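Local coordinates for protein oxidoreductase (Ralstonia eutropha, PDB 3HJ9) that binds flavin mononucleotide between two subunits and is probably an oxidoreductase of the nitroreductase family, at residues R83-P88 with A168-L173; E67-A72 with V96-P101. One frame throughout, in Å; residues are numbered along the deposited sequence.

Interaction 1 of 2, residues R83-P88 with A168-L173; sequences RTAPSP and AENAYL. With FMN (flavin mononucleotide), chain F.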
ATOM      1  N   ARG A  83      10.596  -7.284   6.846  1.00 12.99           N
ATOM      2  CA  ARG A  83       9.171  -7.200   7.152  1.00 14.31           C
ATOM      3  C   ARG A  83       8.270  -7.634   6.003  1.00 14.09           C
ATOM      4  O   ARG A  83       8.708  -7.780   4.869  1.00 14.39           O
ATOM      5  CB  ARG A  83       8.840  -5.777   7.615  1.00 15.32           C
ATOM      6  CG  ARG A  83       9.783  -5.177   8.720  1.00 16.98           C
ATOM      7  CD  ARG A  83       9.770  -5.987  10.011  1.00 18.47           C
ATOM      8  NE  ARG A  83      10.849  -5.643  10.933  1.00 19.97           N
ATOM      9  CZ  ARG A  83      10.843  -4.657  11.824  1.00 21.01           C
ATOM     10  NH1 ARG A  83       9.810  -3.812  11.954  1.00 22.83           N
ATOM     11  NH2 ARG A  83      11.905  -4.515  12.601  1.00 22.59           N
ATOM     12  N   THR A  84       6.997  -7.839   6.319  1.00 14.20           N
ATOM     13  CA  THR A  84       6.005  -8.245   5.331  1.00 15.08           C
ATOM     14  C   THR A  84       5.703  -7.137   4.332  1.00 16.35           C
ATOM     15  O   THR A  84       5.191  -7.450   3.280  1.00 17.11           O
ATOM     16  CB  THR A  84       4.681  -8.670   6.008  1.00 15.08           C
ATOM     17  OG1 THR A  84       4.296  -7.618   6.881  1.00 13.01           O
ATOM     18  CG2 THR A  84       4.868 -10.002   6.815  1.00 13.58           C
ATOM     19  N   ALA A  85       6.041  -5.877   4.656  1.00 17.79           N
ATOM     20  CA  ALA A  85       5.812  -4.691   3.808  1.00 18.98           C
ATOM     21  C   ALA A  85       7.140  -3.940   3.632  1.00 19.92           C
ATOM     22  O   ALA A  85       8.008  -3.953   4.532  1.00 19.72           O
ATOM     23  CB  ALA A  85       4.752  -3.773   4.435  1.00 17.13           C
ATOM     24  N   PRO A  86       7.321  -3.294   2.475  1.00 19.43           N
ATOM     25  CA  PRO A  86       8.555  -2.545   2.255  1.00 20.01           C
ATOM     26  C   PRO A  86       8.629  -1.255   3.091  1.00 18.18           C
ATOM     27  O   PRO A  86       7.640  -0.815   3.700  1.00 19.63           O
ATOM     28  CB  PRO A  86       8.494  -2.233   0.764  1.00 19.35           C
ATOM     29  CG  PRO A  86       7.000  -2.086   0.521  1.00 19.09           C
ATOM     30  CD  PRO A  86       6.371  -3.122   1.359  1.00 19.91           C
ATOM     31  N   SER A  87       9.817  -0.690   3.135  1.00 20.47           N
ATOM     32  CA  SER A  87      10.051   0.601   3.810  1.00 21.98           C
ATOM     33  C   SER A  87      11.294   1.265   3.232  1.00 22.02           C
ATOM     34  O   SER A  87      12.255   0.570   2.996  1.00 20.70           O
ATOM     35  CB  SER A  87      10.199   0.416   5.331  1.00 23.32           C
ATOM     36  OG  SER A  87      11.392  -0.294   5.652  1.00 24.25           O
ATOM     37  N   PRO A  88      11.294   2.608   3.055  1.00 23.26           N
ATOM     38  CA  PRO A  88      12.440   3.325   2.471  1.00 24.56           C
ATOM     39  C   PRO A  88      13.739   3.083   3.258  1.00 24.48           C
ATOM     40  O   PRO A  88      13.717   3.120   4.493  1.00 24.02           O
ATOM     41  CB  PRO A  88      12.001   4.798   2.545  1.00 24.76           C
ATOM     42  CG  PRO A  88      11.078   4.841   3.644  1.00 24.45           C
ATOM     43  CD  PRO A  88      10.305   3.563   3.592  1.00 24.48           C
ATOM     44  N   ALA A 168      -1.231  -1.262   5.243  1.00 18.19           N
ATOM     45  CA  ALA A 168      -2.716  -1.281   5.300  1.00 18.99           C
ATOM     46  C   ALA A 168      -3.247  -2.227   4.212  1.00 19.34           C
ATOM     47  O   ALA A 168      -4.288  -2.855   4.418  1.00 20.41           O
ATOM     48  CB  ALA A 168      -3.296   0.123   5.105  1.00 16.74           C
ATOM     49  N   GLU A 169      -2.538  -2.354   3.066  1.00 20.44           N
ATOM     50  CA  GLU A 169      -2.998  -3.272   2.005  1.00 19.61           C
ATOM     51  C   GLU A 169      -2.832  -4.738   2.418  1.00 20.06           C
ATOM     52  O   GLU A 169      -3.708  -5.561   2.149  1.00 20.90           O
ATOM     53  CB  GLU A 169      -2.317  -2.987   0.661  1.00 19.88           C
ATOM     54  CG  GLU A 169      -2.870  -3.772  -0.508  1.00 19.80           C
ATOM     55  CD  GLU A 169      -4.340  -3.497  -0.829  1.00 21.69           C
ATOM     56  OE1 GLU A 169      -4.972  -2.628  -0.178  1.00 21.36           O
ATOM     57  OE2 GLU A 169      -4.866  -4.162  -1.766  1.00 22.58           O
ATOM     58  N   ASN A 170      -1.703  -5.068   3.057  1.00 18.48           N
ATOM     59  CA  ASN A 170      -1.524  -6.395   3.625  1.00 17.02           C
ATOM     60  C   ASN A 170      -2.688  -6.719   4.577  1.00 17.48           C
ATOM     61  O   ASN A 170      -3.194  -7.835   4.564  1.00 19.08           O
ATOM     62  CB  ASN A 170      -0.210  -6.523   4.409  1.00 14.66           C
ATOM     63  CG  ASN A 170       1.018  -6.564   3.524  1.00 15.14           C
ATOM     64  OD1 ASN A 170       0.912  -6.602   2.296  1.00 13.52           O
ATOM     65  ND2 ASN A 170       2.205  -6.531   4.153  1.00 13.12           N
ATOM     66  N   ALA A 171      -3.083  -5.744   5.396  1.00 18.69           N
ATOM     67  CA  ALA A 171      -4.200  -5.919   6.380  1.00 18.75           C
ATOM     68  C   ALA A 171      -5.539  -6.155   5.683  1.00 17.84           C
ATOM     69  O   ALA A 171      -6.344  -7.007   6.125  1.00 21.23           O
ATOM     70  CB  ALA A 171      -4.288  -4.703   7.359  1.00 18.62           C
ATOM     71  N   TYR A 172      -5.814  -5.361   4.645  1.00 17.85           N
ATOM     72  CA  TYR A 172      -7.010  -5.566   3.790  1.00 17.41           C
ATOM     73  C   TYR A 172      -7.131  -6.971   3.230  1.00 15.95           C
ATOM     74  O   TYR A 172      -8.190  -7.597   3.324  1.00 16.77           O
ATOM     75  CB  TYR A 172      -7.018  -4.613   2.597  1.00 18.33           C
ATOM     76  CG  TYR A 172      -7.797  -3.336   2.714  1.00 17.90           C
ATOM     77  CD1 TYR A 172      -9.190  -3.348   2.782  1.00 19.14           C
ATOM     78  CD2 TYR A 172      -7.150  -2.091   2.634  1.00 18.49           C
ATOM     79  CE1 TYR A 172      -9.934  -2.111   2.813  1.00 19.18           C
ATOM     80  CE2 TYR A 172      -7.883  -0.884   2.647  1.00 17.19           C
ATOM     81  CZ  TYR A 172      -9.241  -0.891   2.738  1.00 17.45           C
ATOM     82  OH  TYR A 172      -9.898   0.318   2.739  1.00 17.17           O
ATOM     83  N   LEU A 173      -6.031  -7.434   2.636  1.00 15.32           N
ATOM     84  CA  LEU A 173      -5.933  -8.762   2.035  1.00 15.62           C
ATOM     85  C   LEU A 173      -6.091  -9.860   3.099  1.00 15.67           C
ATOM     86  O   LEU A 173      -6.839 -10.839   2.874  1.00 16.58           O
ATOM     87  CB  LEU A 173      -4.628  -8.924   1.208  1.00 15.41           C
ATOM     88  CG  LEU A 173      -4.547  -8.039  -0.058  1.00 15.65           C
ATOM     89  CD1 LEU A 173      -3.150  -8.049  -0.688  1.00 14.97           C
ATOM     90  CD2 LEU A 173      -5.637  -8.399  -1.101  1.00 14.08           C
TER
HETATM   91  N1  FMN F 300      14.583   0.731  -3.108  1.00 24.18           N
HETATM   92  C2  FMN F 300      15.458   1.242  -4.038  1.00 25.34           C
HETATM   93  O2  FMN F 300      16.399   0.569  -4.435  1.00 26.70           O
HETATM   94  N3  FMN F 300      15.259   2.517  -4.550  1.00 25.18           N
HETATM   95  C4  FMN F 300      14.230   3.308  -4.112  1.00 24.97           C
HETATM   96  O4  FMN F 300      14.090   4.439  -4.626  1.00 26.71           O
HETATM   97  C4A FMN F 300      13.351   2.810  -3.158  1.00 24.65           C
HETATM   98  N5  FMN F 300      12.277   3.584  -2.746  1.00 23.31           N
HETATM   99  C5A FMN F 300      11.344   3.120  -1.845  1.00 24.13           C
HETATM  100  C6  FMN F 300      10.283   3.969  -1.468  1.00 23.83           C
HETATM  101  C7  FMN F 300       9.321   3.512  -0.555  1.00 22.59           C
HETATM  102  C7M FMN F 300       8.187   4.410  -0.172  1.00 22.81           C
HETATM  103  C8  FMN F 300       9.432   2.232  -0.017  1.00 22.62           C
HETATM  104  C8M FMN F 300       8.431   1.705   0.970  1.00 22.66           C
HETATM  105  C9  FMN F 300      10.478   1.397  -0.387  1.00 22.91           C
HETATM  106  C9A FMN F 300      11.477   1.814  -1.313  1.00 22.94           C
HETATM  107  N10 FMN F 300      12.576   1.015  -1.730  1.00 22.98           N
HETATM  108  C10 FMN F 300      13.514   1.508  -2.652  1.00 24.39           C
HETATM  109  C1' FMN F 300      12.749  -0.385  -1.238  1.00 23.75           C
HETATM  110  C2' FMN F 300      13.286  -0.478   0.162  1.00 22.80           C
HETATM  111  O2' FMN F 300      14.639  -0.112   0.106  1.00 23.67           O
HETATM  112  C3' FMN F 300      13.099  -1.885   0.724  1.00 23.05           C
HETATM  113  O3' FMN F 300      11.723  -2.084   0.844  1.00 22.70           O
HETATM  114  C4' FMN F 300      13.868  -2.109   2.048  1.00 23.04           C
HETATM  115  O4' FMN F 300      15.223  -2.152   1.732  1.00 25.00           O
HETATM  116  C5' FMN F 300      13.596  -3.405   2.787  1.00 24.48           C
HETATM  117  O5' FMN F 300      13.735  -4.493   1.891  1.00 23.09           O
HETATM  118  P   FMN F 300      12.448  -5.425   1.636  1.00 23.60           P
HETATM  119  O1P FMN F 300      11.607  -5.684   2.859  1.00 22.19           O
HETATM  120  O2P FMN F 300      11.484  -4.755   0.652  1.00 22.82           O
HETATM  121  O3P FMN F 300      13.026  -6.672   1.017  1.00 21.69           O
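The amide nitrogen ND2 of Asn-170 is shared among several oxygens, and one of them, the carbonyl O of Thr-84, carries the contact between helix 168-173 and loop 83-88. That bond is weak: ND2 to Thr-84 O measures 3.2 Å, with an N-H...O angle of 148°. The donor comes almost straight down on the face of the peptide group, since ND2, seen from O, stands about 78° out of the Thr-84 peptide plane. The stronger partner of ND2 is Ala-71 O, and Glu-169 OE2 of the second subunit adds another weak bond. Because chi2 of Asn-170 is -6°, OD1 eclipses CA and ND2 is thrust forward to the loop.

Thr-84 lies obliquely across the amide. Its OG1 and Asn-170 ND2 both turn to Ala-71 O, which brings them side by side at 3.6 Å. The Ala-85 methyl rests against the amide, CB 3.8 Å from Asn-170 ND2. Thr-84 O also accepts from Arg-49 NE of the second subunit, so this buried carbonyl is held from both chains.

Further along, the loop meets the flavin. Ser-87 N donates to O3' of the ribityl chain at 3.3 Å, while Ser-87 OG is turned to Glu-91 O instead. Pro-86 CB closes on that same O3' at 3.2 Å, and Pro-88 lies over a face of the dimethylbenzene ring, its CD 3.7 Å from the flavin methyl C8M. Arg-77 of this chain also bonds to the cofactor, whereas Arg-49, Ser-51, Arg-53, Asp-130 and Trp-187 reach it from the second subunit. Asn-170 thus holds the base of the loop on helix 156-177, and the loop forms one wall of an FMN site built at a dimer interface, as is characteristic of the nitroreductase fold.

Interaction 2 of 2, residues E67-A72 with V96-P101; sequences ELLWAA and VYVALP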
ATOM      1  N   GLU A  67      -2.300 -12.721  13.460  1.00 20.83           N
ATOM      2  CA  GLU A  67      -2.063 -12.813  12.020  1.00 20.86           C
ATOM      3  C   GLU A  67      -2.235 -11.469  11.277  1.00 19.02           C
ATOM      4  O   GLU A  67      -1.456 -11.160  10.396  1.00 19.02           O
ATOM      5  CB  GLU A  67      -2.897 -13.944  11.403  1.00 21.64           C
ATOM      6  CG  GLU A  67      -2.461 -15.325  11.886  1.00 23.28           C
ATOM      7  CD  GLU A  67      -3.275 -16.458  11.318  1.00 24.88           C
ATOM      8  OE1 GLU A  67      -4.397 -16.212  10.818  1.00 27.23           O
ATOM      9  OE2 GLU A  67      -2.781 -17.606  11.361  1.00 28.10           O
ATOM     10  N   LEU A  68      -3.214 -10.679  11.687  1.00 18.82           N
ATOM     11  CA  LEU A  68      -3.483  -9.331  11.146  1.00 18.31           C
ATOM     12  C   LEU A  68      -2.280  -8.413  11.360  1.00 19.33           C
ATOM     13  O   LEU A  68      -1.789  -7.746  10.401  1.00 19.33           O
ATOM     14  CB  LEU A  68      -4.705  -8.702  11.861  1.00 18.72           C
ATOM     15  CG  LEU A  68      -5.040  -7.228  11.609  1.00 19.62           C
ATOM     16  CD1 LEU A  68      -5.415  -7.002  10.114  1.00 17.87           C
ATOM     17  CD2 LEU A  68      -6.143  -6.749  12.586  1.00 19.21           C
ATOM     18  N   LEU A  69      -1.830  -8.366  12.617  1.00 18.33           N
ATOM     19  CA  LEU A  69      -0.677  -7.555  12.982  1.00 18.30           C
ATOM     20  C   LEU A  69       0.575  -8.025  12.229  1.00 16.74           C
ATOM     21  O   LEU A  69       1.277  -7.198  11.720  1.00 16.94           O
ATOM     22  CB  LEU A  69      -0.453  -7.498  14.504  1.00 17.41           C
ATOM     23  CG  LEU A  69      -1.512  -6.672  15.249  1.00 18.19           C
ATOM     24  CD1 LEU A  69      -1.388  -6.906  16.724  1.00 18.25           C
ATOM     25  CD2 LEU A  69      -1.401  -5.177  14.944  1.00 18.11           C
ATOM     26  N   TRP A  70       0.806  -9.338  12.161  1.00 17.03           N
ATOM     27  CA  TRP A  70       1.939  -9.889  11.405  1.00 17.51           C
ATOM     28  C   TRP A  70       1.837  -9.547   9.892  1.00 17.41           C
ATOM     29  O   TRP A  70       2.857  -9.191   9.265  1.00 17.79           O
ATOM     30  CB  TRP A  70       2.067 -11.386  11.628  1.00 17.37           C
ATOM     31  CG  TRP A  70       3.224 -11.942  10.912  1.00 16.77           C
ATOM     32  CD1 TRP A  70       4.519 -11.960  11.322  1.00 17.46           C
ATOM     33  CD2 TRP A  70       3.194 -12.540   9.628  1.00 17.29           C
ATOM     34  NE1 TRP A  70       5.315 -12.526  10.357  1.00 17.91           N
ATOM     35  CE2 TRP A  70       4.523 -12.891   9.299  1.00 17.05           C
ATOM     36  CE3 TRP A  70       2.165 -12.807   8.712  1.00 17.78           C
ATOM     37  CZ2 TRP A  70       4.858 -13.515   8.100  1.00 17.81           C
ATOM     38  CZ3 TRP A  70       2.494 -13.440   7.506  1.00 18.21           C
ATOM     39  CH2 TRP A  70       3.830 -13.796   7.220  1.00 18.05           C
ATOM     40  N   ALA A  71       0.638  -9.717   9.320  1.00 17.01           N
ATOM     41  CA  ALA A  71       0.373  -9.376   7.924  1.00 17.70           C
ATOM     42  C   ALA A  71       0.771  -7.911   7.699  1.00 19.45           C
ATOM     43  O   ALA A  71       1.629  -7.633   6.839  1.00 19.03           O
ATOM     44  CB  ALA A  71      -1.109  -9.634   7.531  1.00 17.62           C
ATOM     45  N   ALA A  72       0.280  -7.018   8.561  1.00 19.94           N
ATOM     46  CA  ALA A  72       0.561  -5.564   8.416  1.00 21.19           C
ATOM     47  C   ALA A  72       2.009  -5.142   8.665  1.00 22.42           C
ATOM     48  O   ALA A  72       2.586  -4.381   7.852  1.00 24.34           O
ATOM     49  CB  ALA A  72      -0.385  -4.734   9.297  1.00 21.70           C
ATOM     50  N   VAL A  96       2.983   0.453  14.041  1.00 19.82           N
ATOM     51  CA  VAL A  96       1.589   0.151  14.036  1.00 19.76           C
ATOM     52  C   VAL A  96       1.100   0.113  15.463  1.00 18.05           C
ATOM     53  O   VAL A  96       1.618  -0.627  16.287  1.00 17.85           O
ATOM     54  CB  VAL A  96       1.289  -1.164  13.308  1.00 20.48           C
ATOM     55  CG1 VAL A  96      -0.193  -1.467  13.423  1.00 22.37           C
ATOM     56  CG2 VAL A  96       1.703  -1.048  11.860  1.00 21.83           C
ATOM     57  N   TYR A  97       0.070   0.900  15.722  1.00 18.56           N
ATOM     58  CA  TYR A  97      -0.593   0.966  17.004  1.00 18.05           C
ATOM     59  C   TYR A  97      -1.938   0.317  16.832  1.00 17.84           C
ATOM     60  O   TYR A  97      -2.499   0.340  15.735  1.00 18.52           O
ATOM     61  CB  TYR A  97      -0.758   2.416  17.468  1.00 18.70           C
ATOM     62  CG  TYR A  97       0.520   3.032  17.984  1.00 18.50           C
ATOM     63  CD1 TYR A  97       1.498   3.490  17.097  1.00 19.56           C
ATOM     64  CD2 TYR A  97       0.758   3.162  19.354  1.00 18.10           C
ATOM     65  CE1 TYR A  97       2.672   4.073  17.552  1.00 18.06           C
ATOM     66  CE2 TYR A  97       1.921   3.733  19.824  1.00 18.00           C
ATOM     67  CZ  TYR A  97       2.900   4.163  18.918  1.00 19.01           C
ATOM     68  OH  TYR A  97       4.054   4.714  19.393  1.00 19.92           O
ATOM     69  N   VAL A  98      -2.472  -0.218  17.923  1.00 18.59           N
ATOM     70  CA  VAL A  98      -3.776  -0.886  17.906  1.00 16.81           C
ATOM     71  C   VAL A  98      -4.647  -0.319  19.024  1.00 16.16           C
ATOM     72  O   VAL A  98      -4.261  -0.417  20.194  1.00 15.63           O
ATOM     73  CB  VAL A  98      -3.649  -2.444  18.130  1.00 18.23           C
ATOM     74  CG1 VAL A  98      -4.930  -3.130  17.756  1.00 17.86           C
ATOM     75  CG2 VAL A  98      -2.495  -3.043  17.347  1.00 20.78           C
ATOM     76  N   ALA A  99      -5.803   0.265  18.677  1.00 14.72           N
ATOM     77  CA  ALA A  99      -6.759   0.754  19.688  1.00 15.34           C
ATOM     78  C   ALA A  99      -7.724  -0.381  19.952  1.00 15.74           C
ATOM     79  O   ALA A  99      -8.495  -0.747  19.056  1.00 16.03           O
ATOM     80  CB  ALA A  99      -7.500   2.008  19.223  1.00 12.53           C
ATOM     81  N   LEU A 100      -7.621  -0.987  21.140  1.00 16.33           N
ATOM     82  CA  LEU A 100      -8.547  -2.013  21.600  1.00 16.86           C
ATOM     83  C   LEU A 100      -9.400  -1.402  22.715  1.00 16.57           C
ATOM     84  O   LEU A 100      -9.022  -0.360  23.293  1.00 16.50           O
ATOM     85  CB  LEU A 100      -7.799  -3.212  22.157  1.00 18.27           C
ATOM     86  CG  LEU A 100      -7.020  -4.043  21.138  1.00 19.16           C
ATOM     87  CD1 LEU A 100      -5.971  -4.896  21.876  1.00 19.92           C
ATOM     88  CD2 LEU A 100      -7.974  -4.890  20.246  1.00 17.59           C
ATOM     89  N   PRO A 101     -10.536  -2.045  23.052  1.00 15.77           N
ATOM     90  CA  PRO A 101     -11.323  -1.526  24.200  1.00 14.02           C
ATOM     91  C   PRO A 101     -10.531  -1.504  25.531  1.00 14.86           C
ATOM     92  O   PRO A 101     -10.758  -0.628  26.358  1.00 14.76           O
ATOM     93  CB  PRO A 101     -12.514  -2.489  24.296  1.00 14.72           C
ATOM     94  CG  PRO A 101     -12.632  -3.161  22.977  1.00 14.74           C
ATOM     95  CD  PRO A 101     -11.217  -3.161  22.369  1.00 15.17           C
TER
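Apolar contact is what joins helix 67-72 to strand 96-100, and Leu-69 makes it. The branch CD2 meets Val-98 CG2 at 3.4 Å, closer than usual for two carbons, so the packing here is tight. The two side chains approach tip to tip, and the second branch backs up the first, Leu-69 CD1 lying 4.1 Å from Val-98 CG2. Val-96 is met more loosely and at a slant, with its CG1 4.2 Å from Leu-69 CD2. In Leu-69 the CG lies anti to the carbonyl carbon (chi1 -71°), which carries both methyls across from a backbone position that does not itself face the strand.

This is a helix laid on the face of an antiparallel sheet, in the alpha+beta nitroreductase fold: strand 94-100 runs inside the sheet between strands 103-108 and 137-144. Val-96 and Val-98 direct their CB atoms to the helix, and Tyr-97 between them directs its own away. Leu-139 and Tyr-107 of the flanking strands also touch Leu-69.

No hydrogen bond crosses between the two segments. The helix keeps its i to i+4 pattern, Ala-71 N to Glu-67 O at 2.8 Å, while Val-96 and Val-98 pair through their backbones with Tyr-107 and Tyr-105.

An aromatic contact leads from the helix to the other chain: Trp-70 meets the ring of Trp-47 of the second subunit, their planes at about 40°.

From the N terminus the segments come in the order 67-72, 83-88, 96-101, 168-173, so the two contacts cross rather than nest. Interaction 2 closes the shorter loop, bringing helix 62-73 back against strand 94-100. Loop 83-88 leaves from inside that span, and interaction 1 closes a far longer excursion, through most of the sheet, when helix 156-177 returns to it. Their centres are 12 Å apart and they meet directly: the shared acceptor Ala-71 O is the polar junction between them, and Leu-68 CD1 packs on Ala-171 CB at 3.8 Å. Both helices, the sheet and the flavin-binding loop are thereby tied together, with the second subunit touching both contacts.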